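Local coordinates for DUF3828 domain-containing protein (Bacteroides thetaiotaomicron, PDB 3KZT) that is of unknown function, a small protein of one long helix, two shorter helices and an antiparallel sheet, probably made as a lipoprotein, at residues V17-S20 and S21-E24; E36-A39 and A40-M43; T110-K113 and G114-Y117. All coordinates share one frame; numbering follows the deposited sequence. Where two conformers were deposited one is given.

Contact 1: residues V17-S20 and S21-E24; sequences VSDS and SRIE
S21, R22, I23 and E24 each hand their amide hydrogen to the carbonyl four residues back, on V17, S18, D19 and S20, in two continuous turns of regular alpha helix. The straightest of these i to i+4 bonds runs from I23 N to D19 O, 2.9 Å long with 169° at the hydrogen. On the outer surface D19 and R22, three residues apart, run alongside one another in the same direction. In the conformer described, the arginine leaves the helix with CG anti to its amide nitrogen and bends at chi3, which brings its head back beside the carboxylate. D19 OD1 then sits at the edge of the guanidinium, in its plane, 3.7 Å from R22 NH2, a long salt bridge. Carboxylate and guanidinium planes stand at 89°, so the two charges meet through one oxygen and not as a coplanar bidentate pair. The other terminal nitrogen, NH1, makes a salt bridge with E26 in this conformer, and R22 is thus shared between acids before and after it. E24 folds its CG beside the backbone N (chi1 -75°), which lays CG 3.2 Å from S20 O and brings OE2 within 4.2 Å of S20 CB. An alanine here, lacking CG and the carboxylate, would probably leave the S20 carbonyl uncovered on that flank. The hydroxyls of S18 and S20 bond back to the preceding turn, S18 OG to Q14 O and S20 OG to N16 O. This stretch belongs to the early part of helix 13-41, about 20 Å from the centre of the chain, well before that helix reaches its packing against helix 47-60.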
loop_
_atom_site.group_PDB
_atom_site.type_symbol
_atom_site.label_atom_id
_atom_site.label_comp_id
_atom_site.label_asym_id
_atom_site.label_seq_id
_atom_site.Cartn_x
_atom_site.Cartn_y
_atom_site.Cartn_z
ATOM N N VAL A 17 -13.194 -7.726 -28.246
ATOM C CA VAL A 17 -13.112 -6.483 -27.471
ATOM C C VAL A 17 -13.232 -6.702 -25.958
ATOM O O VAL A 17 -12.376 -6.239 -25.208
ATOM C CB VAL A 17 -14.173 -5.436 -27.950
ATOM C CG1 VAL A 17 -14.272 -4.286 -26.978
ATOM C CG2 VAL A 17 -13.802 -4.921 -29.326
ATOM N N SER A 18 -14.277 -7.412 -25.529
ATOM C CA SER A 18 -14.501 -7.676 -24.086
ATOM C C SER A 18 -13.413 -8.591 -23.462
ATOM O O SER A 18 -13.016 -8.366 -22.311
ATOM C CB SER A 18 -15.903 -8.241 -23.835
ATOM O OG SER A 18 -16.090 -9.425 -24.540
ATOM N N ASP A 19 -12.945 -9.602 -24.217
ATOM C CA ASP A 19 -11.767 -10.417 -23.799
ATOM C C ASP A 19 -10.512 -9.569 -23.664
ATOM O O ASP A 19 -9.804 -9.684 -22.669
ATOM C CB ASP A 19 -11.464 -11.563 -24.792
ATOM C CG ASP A 19 -12.411 -12.731 -24.665
ATOM O OD1 ASP A 19 -13.058 -12.899 -23.604
ATOM O OD2 ASP A 19 -12.497 -13.511 -25.633
ATOM N N SER A 20 -10.234 -8.728 -24.670
ATOM C CA SER A 20 -9.075 -7.816 -24.616
ATOM C C SER A 20 -9.166 -6.848 -23.435
ATOM O O SER A 20 -8.178 -6.662 -22.713
ATOM C CB SER A 20 -8.892 -7.057 -25.935
ATOM O OG SER A 20 -8.594 -7.967 -26.983
ATOM N N SER A 21 -10.360 -6.285 -23.210
ATOM C CA SER A 21 -10.580 -5.372 -22.076
ATOM C C SER A 21 -10.432 -6.069 -20.710
ATOM O O SER A 21 -9.819 -5.512 -19.806
ATOM C CB SER A 21 -11.944 -4.697 -22.175
ATOM O OG SER A 21 -12.063 -3.705 -21.169
ATOM N N ARG A 22 -10.989 -7.278 -20.592
ATOM C CA ARG A 22 -10.899 -8.086 -19.363
ATOM C C ARG A 22 -9.450 -8.430 -19.032
ATOM O O ARG A 22 -8.993 -8.189 -17.929
ATOM C CB ARG A 22 -11.706 -9.383 -19.542
ATOM C CG ARG A 22 -11.699 -10.363 -18.343
ATOM C CD ARG A 22 -12.596 -11.553 -18.629
ATOM N NE ARG A 22 -12.093 -12.345 -19.760
ATOM C CZ ARG A 22 -11.089 -13.252 -19.716
ATOM N NH1 ARG A 22 -10.415 -13.528 -18.577
ATOM N NH2 ARG A 22 -10.748 -13.898 -20.845
ATOM N N ILE A 23 -8.756 -9.008 -20.015
ATOM C CA ILE A 23 -7.355 -9.449 -19.859
ATOM C C ILE A 23 -6.430 -8.282 -19.482
ATOM O O ILE A 23 -5.567 -8.428 -18.608
ATOM C CB ILE A 23 -6.843 -10.183 -21.141
ATOM C CG1 ILE A 23 -7.539 -11.552 -21.279
ATOM C CG2 ILE A 23 -5.336 -10.400 -21.095
ATOM C CD1 ILE A 23 -7.188 -12.533 -20.183
ATOM N N GLU A 24 -6.626 -7.129 -20.138
ATOM C CA GLU A 24 -5.860 -5.901 -19.818
ATOM C C GLU A 24 -6.099 -5.426 -18.386
ATOM O O GLU A 24 -5.132 -5.047 -17.702
ATOM C CB GLU A 24 -6.179 -4.778 -20.798
ATOM C CG GLU A 24 -5.532 -4.982 -22.168
ATOM C CD GLU A 24 -6.140 -4.128 -23.263
ATOM O OE1 GLU A 24 -6.809 -3.118 -22.957
ATOM O OE2 GLU A 24 -5.941 -4.468 -24.437
#

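Contact 2: residues E36-A39 and A40-M43; sequences EAYA and ASFM
The rings of Y38 and F42, four residues apart, meet as an offset edge-to-face pair: the edge of F42 is turned toward the face of Y38, with centroids 5.5 Å apart and planes at 86°. The nearest carbons are F42 CE1 and Y38 CE2, 3.7 Å apart. Y38 holds its CG anti to the backbone N (chi1 -169°), whereas F42 has CG beside its own N (chi1 -68°), and this difference in chi1 swings the two rings toward each other. F42 also lays CD1 3.5 Å from Y38 O, while A39 O lies at the edge of the same ring. Y38 is the buried end of the pair: I56 and K57 of helix 47-60 pack on it, F34 meets its ring, and its hydroxyl is hydrogen-bonded to D79. The contact is the C-terminal end of helix 13-41, where the alpha-helical pattern gives way. A40 N still reaches E36 O at 3.3 Å, but F42 N turns to A39 O and M43 N to A40 O, i to i+3 bonds that are 3-10-like, as often at the end of an alpha helix. The F42 bond comes from well above the carbonyl plane of A39. S41 closes the turn with its side chain, OG donating to Y38 O over 2.6 Å in the carbonyl plane, beside a weak bond from S41 N to the same oxygen. That carbonyl is therefore gripped by one strong donor and one weak one from a single residue. The looser flank is that of E36 and the selenomethionine M43, which take little part within the chain, M43 in the conformer described extending from the turn. The second subunit covers this side: its M43 packs on E36 and A37, its A40 on A40, and its I56 on M43.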
loop_
_atom_site.group_PDB
_atom_site.type_symbol
_atom_site.label_atom_id
_atom_site.label_comp_id
_atom_site.label_asym_id
_atom_site.label_seq_id
_atom_site.Cartn_x
_atom_site.Cartn_y
_atom_site.Cartn_z
ATOM N N GLU A 36 2.021 -1.479 -5.154
ATOM C CA GLU A 36 1.550 -1.198 -3.779
ATOM C C GLU A 36 2.298 -2.036 -2.729
ATOM O O GLU A 36 2.696 -1.502 -1.686
ATOM C CB GLU A 36 0.039 -1.368 -3.664
ATOM C CG GLU A 36 -0.704 -0.224 -4.342
ATOM C CD GLU A 36 -2.171 -0.492 -4.581
ATOM O OE1 GLU A 36 -2.759 -1.422 -3.957
ATOM O OE2 GLU A 36 -2.751 0.246 -5.410
ATOM N N ALA A 37 2.502 -3.329 -3.025
ATOM C CA ALA A 37 3.269 -4.243 -2.144
ATOM C C ALA A 37 4.739 -3.825 -2.046
ATOM O O ALA A 37 5.290 -3.745 -0.954
ATOM C CB ALA A 37 3.171 -5.676 -2.654
ATOM N N TYR A 38 5.348 -3.560 -3.205
ATOM C CA TYR A 38 6.751 -3.119 -3.294
ATOM C C TYR A 38 6.986 -1.778 -2.572
ATOM O O TYR A 38 7.942 -1.645 -1.817
ATOM C CB TYR A 38 7.191 -3.023 -4.762
ATOM C CG TYR A 38 8.671 -2.835 -4.951
ATOM C CD1 TYR A 38 9.564 -3.848 -4.595
ATOM C CD2 TYR A 38 9.190 -1.661 -5.525
ATOM C CE1 TYR A 38 10.937 -3.696 -4.766
ATOM C CE2 TYR A 38 10.565 -1.499 -5.703
ATOM C CZ TYR A 38 11.431 -2.525 -5.326
ATOM O OH TYR A 38 12.775 -2.390 -5.494
ATOM N N ALA A 39 6.088 -0.815 -2.795
ATOM C CA ALA A 39 6.150 0.525 -2.117
ATOM C C ALA A 39 6.134 0.447 -0.604
ATOM O O ALA A 39 6.823 1.217 0.049
ATOM C CB ALA A 39 5.037 1.379 -2.555
ATOM N N ALA A 40 5.330 -0.472 -0.053
ATOM C CA ALA A 40 5.267 -0.692 1.401
ATOM C C ALA A 40 6.605 -1.168 2.007
ATOM O O ALA A 40 6.884 -0.871 3.162
ATOM C CB ALA A 40 4.136 -1.676 1.753
ATOM N N SER A 41 7.423 -1.886 1.223
ATOM C CA SER A 41 8.765 -2.325 1.678
ATOM C C SER A 41 9.730 -1.157 1.987
ATOM O O SER A 41 10.645 -1.319 2.783
ATOM C CB SER A 41 9.415 -3.289 0.670
ATOM O OG SER A 41 9.909 -2.606 -0.465
ATOM N N PHE A 42 9.501 0.012 1.375
ATOM C CA PHE A 42 10.262 1.227 1.697
ATOM C C PHE A 42 9.925 1.840 3.080
ATOM O O PHE A 42 10.657 2.725 3.526
ATOM C CB PHE A 42 10.084 2.291 0.610
ATOM C CG PHE A 42 10.709 1.927 -0.690
ATOM C CD1 PHE A 42 10.012 1.168 -1.627
ATOM C CD2 PHE A 42 12.011 2.345 -0.993
ATOM C CE1 PHE A 42 10.588 0.832 -2.834
ATOM C CE2 PHE A 42 12.600 2.011 -2.201
ATOM C CZ PHE A 42 11.889 1.255 -3.126
HETATM N N MSE A 43 8.834 1.391 3.747
HETATM C CA MSE A 43 8.432 1.898 5.089
HETATM C C MSE A 43 9.404 1.428 6.188
HETATM O O MSE A 43 9.595 2.116 7.187
HETATM C CB MSE A 43 7.007 1.423 5.458
HETATM C CG MSE A 43 5.871 1.880 4.513
HETATM SE SE MSE A 43 5.522 3.768 4.629
HETATM C CE MSE A 43 5.282 3.932 6.548
#

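Contact 3: residues T110-K113 and G114-Y117; sequences TSAK and GSQY
S115 grips the carbonyl of A112 twice, once through its amide and once through its hydroxyl. The backbone hydrogen bond from S115 N to A112 O is 3.2 Å long with 153° at the hydrogen; the hydroxyl bond, S115 OG to A112 O, is shorter at 2.7 Å. Both donors arrive from the same face of the carbonyl plane, each tilted out of it. S115 OG reaches this spot because it sits between its own N and carbonyl carbon (chi1 66°), a placement that also brings it 3.2 Å from A112 CB. OG is at the same time a weak acceptor from Y117 N, 3.4 Å away. The backbone hydrogen bond closes a type II beta turn from A112 to S115, within the connection between antiparallel strands 104-111 and 119-130. G114 occupies the third position with a positive phi of 99°, where a side chain would clash with the carbonyl oxygen of K113. Its own amide is satisfied by E118 OE1. A112 takes a left-handed backbone conformation as the strand ends, and its N donates to D91 OD1. Further back, T110 N is bonded to T94 OG1, and S111 pairs with R119 through backbone hydrogen bonds.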
loop_
_atom_site.group_PDB
_atom_site.type_symbol
_atom_site.label_atom_id
_atom_site.label_comp_id
_atom_site.label_asym_id
_atom_site.label_seq_id
_atom_site.Cartn_x
_atom_site.Cartn_y
_atom_site.Cartn_z
ATOM N N THR A 110 3.369 10.311 -9.416
ATOM C CA THR A 110 4.051 11.571 -9.167
ATOM C C THR A 110 4.964 11.407 -7.939
ATOM O O THR A 110 4.478 11.109 -6.836
ATOM C CB THR A 110 3.040 12.684 -8.921
ATOM O OG1 THR A 110 2.146 12.747 -10.034
ATOM C CG2 THR A 110 3.735 14.026 -8.759
ATOM N N SER A 111 6.272 11.560 -8.145
ATOM C CA SER A 111 7.260 11.525 -7.057
ATOM C C SER A 111 7.329 12.912 -6.409
ATOM O O SER A 111 7.400 13.914 -7.131
ATOM C CB SER A 111 8.636 11.183 -7.600
ATOM O OG SER A 111 9.576 11.177 -6.557
ATOM N N ALA A 112 7.327 12.952 -5.067
ATOM C CA ALA A 112 7.402 14.199 -4.270
ATOM C C ALA A 112 6.292 15.202 -4.619
ATOM O O ALA A 112 6.556 16.392 -4.838
ATOM C CB ALA A 112 8.780 14.836 -4.406
ATOM N N LYS A 113 5.057 14.702 -4.662
ATOM C CA LYS A 113 3.892 15.500 -5.046
ATOM C C LYS A 113 3.668 16.687 -4.096
ATOM O O LYS A 113 3.647 16.515 -2.867
ATOM C CB LYS A 113 2.642 14.622 -5.116
ATOM C CG LYS A 113 1.383 15.380 -5.513
ATOM C CD LYS A 113 0.333 14.467 -6.061
ATOM C CE LYS A 113 -0.935 15.223 -6.402
ATOM N NZ LYS A 113 -0.735 16.177 -7.519
ATOM N N GLY A 114 3.543 17.886 -4.678
ATOM C CA GLY A 114 3.358 19.137 -3.919
ATOM C C GLY A 114 4.625 19.965 -3.704
ATOM O O GLY A 114 4.538 21.195 -3.560
ATOM N N SER A 115 5.799 19.308 -3.675
ATOM C CA SER A 115 7.074 19.996 -3.443
ATOM C C SER A 115 7.671 20.640 -4.693
ATOM O O SER A 115 7.219 20.397 -5.823
ATOM C CB SER A 115 8.107 19.018 -2.842
ATOM O OG SER A 115 8.450 17.997 -3.764
ATOM N N GLN A 116 8.705 21.460 -4.447
ATOM C CA GLN A 116 9.464 22.099 -5.528
ATOM C C GLN A 116 10.227 21.069 -6.413
ATOM O O GLN A 116 10.572 21.381 -7.554
ATOM C CB GLN A 116 10.395 23.251 -5.015
ATOM C CG GLN A 116 11.537 22.877 -4.022
ATOM C CD GLN A 116 11.110 22.881 -2.550
ATOM O OE1 GLN A 116 10.103 22.269 -2.183
ATOM N NE2 GLN A 116 11.881 23.565 -1.709
ATOM N N TYR A 117 10.431 19.830 -5.897
ATOM C CA TYR A 117 11.084 18.736 -6.649
ATOM C C TYR A 117 10.081 17.704 -7.226
ATOM O O TYR A 117 10.488 16.593 -7.555
ATOM C CB TYR A 117 12.119 18.044 -5.753
ATOM C CG TYR A 117 12.960 19.048 -4.987
ATOM C CD1 TYR A 117 13.864 19.870 -5.653
ATOM C CD2 TYR A 117 12.801 19.219 -3.601
ATOM C CE1 TYR A 117 14.608 20.802 -4.977
ATOM C CE2 TYR A 117 13.545 20.152 -2.904
ATOM C CZ TYR A 117 14.454 20.945 -3.593
ATOM O OH TYR A 117 15.184 21.871 -2.921
#

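Along the chain the three contacts come in series, and contacts 1 and 2 lie on the same long helix, 13-41. Contact 1 occupies an early part and contact 2 its final turn, their centres 29 Å apart on opposite sides of the chain's centre. Contact 3 belongs instead to the sheet, at the connection between strands 104-111 and 119-130. Its centre is 18 Å from that of contact 2 and 34 Å from that of contact 1, and none of the three touches another. Contacts 1 and 3 lie at the surface, whereas contact 2 is partly buried and is the one that meets the second subunit.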